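Local coordinates for inactive PncC family protein (Escherichia coli O157:H7, PDB 5KOL), which belongs to the CinA (competence-damaged protein) family but lacks nicotinamide-nucleotide (NMN) amidohydrolase activity, at the interface of chains A and B. Coordinates in Å, arbitrary orientation; residue numbers count along the deposited sequence, not the author numbering. Chains: chain A/B, Uncharacterized protein.

The interface of chains A and B. Residues chain A 48-49, 52, 62; chain B 44, 66, 68.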
ATOM      1  N   ALA A  48      -1.343   1.931   5.310  1.00 26.91           N
ATOM      2  CA  ALA A  48      -2.555   1.771   4.511  1.00 23.83           C
ATOM      3  C   ALA A  48      -3.436   0.654   5.051  1.00 23.91           C
ATOM      4  O   ALA A  48      -4.659   0.820   5.151  1.00 23.87           O
ATOM      5  CB  ALA A  48      -2.188   1.499   3.054  1.00 28.24           C
ATOM      6  N   SER A  49      -2.824  -0.489   5.390  1.00 23.34           N
ATOM      7  CA  SER A  49      -3.586  -1.609   5.939  0.54 28.19           C
ATOM      8  C   SER A  49      -4.271  -1.228   7.243  1.00 29.10           C
ATOM      9  O   SER A  49      -5.403  -1.664   7.506  1.00 27.83           O
ATOM     10  CB  SER A  49      -2.667  -2.810   6.154  0.54 27.57           C
ATOM     11  OG  SER A  49      -3.398  -3.899   6.685  0.54 37.69           O
ATOM     12  N   CYS A  52      -7.287   0.805   6.120  1.00 26.68           N
ATOM     13  CA  CYS A  52      -8.298   0.024   5.422  1.00 31.59           C
ATOM     14  C   CYS A  52      -9.046  -0.905   6.360  1.00 32.13           C
ATOM     15  O   CYS A  52     -10.146  -1.350   6.018  1.00 35.85           O
ATOM     16  CB  CYS A  52      -7.662  -0.777   4.284  1.00 22.73           C
ATOM     17  SG  CYS A  52      -7.180   0.287   2.878  1.00 29.20           S
ATOM     18  N   GLY A  62      -9.126   6.701   0.496  1.00 29.96           N
ATOM     19  CA  GLY A  62      -9.164   5.842  -0.671  1.00 38.90           C
ATOM     20  C   GLY A  62      -7.810   5.461  -1.238  1.00 31.34           C
ATOM     21  O   GLY A  62      -7.634   4.328  -1.691  1.00 35.21           O
TER
ATOM     22  N   GLY B  44      -5.909  -4.152   1.210  1.00 27.89           N
ATOM     23  CA  GLY B  44      -5.561  -3.003   2.034  1.00 29.65           C
ATOM     24  C   GLY B  44      -4.101  -2.610   2.070  1.00 34.75           C
ATOM     25  O   GLY B  44      -3.746  -1.701   2.823  1.00 29.78           O
ATOM     26  N   VAL B  66      -2.779   1.181  -3.241  1.00 25.09           N
ATOM     27  CA  VAL B  66      -4.018   0.804  -2.568  1.00 23.06           C
ATOM     28  C   VAL B  66      -5.089   1.788  -3.030  1.00 28.84           C
ATOM     29  O   VAL B  66      -4.947   3.005  -2.851  1.00 27.06           O
ATOM     30  CB  VAL B  66      -3.865   0.792  -1.039  1.00 27.45           C
ATOM     31  CG1 VAL B  66      -5.151   0.306  -0.388  1.00 27.93           C
ATOM     32  CG2 VAL B  66      -2.701  -0.111  -0.620  1.00 26.07           C
ATOM     33  N   PHE B  68      -8.925   1.983  -2.405  1.00 32.47           N
ATOM     34  CA  PHE B  68     -10.001   1.352  -1.650  1.00 31.23           C
ATOM     35  C   PHE B  68     -11.385   1.786  -2.124  1.00 35.70           C
ATOM     36  O   PHE B  68     -12.366   1.095  -1.829  1.00 36.92           O
ATOM     37  CB  PHE B  68      -9.809   1.663  -0.155  1.00 28.85           C
ATOM     38  CG  PHE B  68     -10.509   0.698   0.790  1.00 33.79           C
ATOM     39  CD1 PHE B  68      -9.959  -0.548   1.074  1.00 32.66           C
ATOM     40  CD2 PHE B  68     -11.702   1.048   1.405  1.00 38.72           C
ATOM     41  CE1 PHE B  68     -10.594  -1.434   1.949  1.00 37.56           C
ATOM     42  CE2 PHE B  68     -12.347   0.169   2.280  1.00 39.79           C
ATOM     43  CZ  PHE B  68     -11.791  -1.070   2.553  1.00 39.71           C
TER
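A:Cys52 and B:Gly44 bury most of the surface in this patch, 38 and 32 Å², with B:Phe68 following at 17 Å². The patch is part of a two-fold symmetric interface between identical chains, so its twin recurs with the chains exchanged; the structure alone does not show whether this dimer is the biological one.

Helix 46-52 of chain A lies against B:Gly44 in a loop and B:Val66 on strand 61-67. The thiol of A:Cys52 stands beside its backbone N and anti to its carbonyl carbon (chi1 -73°), which aims it into chain B. There SG stands off one face of the B:Phe68 ring, displaced outward past CD1, at 3.4 Å from that carbon. CB of the cysteine follows on the same face, 3.8 Å from CE1, so the CB-SG bond runs beside the CD1-CE1 bond, above the ring plane and outside the ring. CG1 of B:Val66 meets SG from another side at 3.8 Å, and the CA of B:Gly44 closes in at a like distance. Within chain A, a weak hydrogen bond runs from SG to the carbonyl O of A:Ala48, giving the thiol a polar partner amid its apolar neighbours.

B:Gly44 has a positive phi, a backbone shape readily adopted by glycine. Its carbonyl O sits over the flat face of the A:Ala48-A:Ser49 peptide, 3.0 Å from A:Ser49 N, but that N-H lies in the peptide plane and points elsewhere, so the pair is no hydrogen bond. The methyl CB of A:Ala48 also borders this oxygen and lies 4.0 Å from CG2 of B:Val66, so the two valine branches serve different residues of one helix.

Strand 61-67 of chain A adds a polar link: B:Phe68 N donates to the carbonyl O of A:Gly62 at 2.8 Å. The bond is nearly straight (170° at H) and uses a lone pair in the carbonyl plane, with a C=O...N angle of 144°. That acceptor also sits 3.2 Å from the carbonyl O of B:Val66, an acceptor-acceptor contact that cannot be a hydrogen bond.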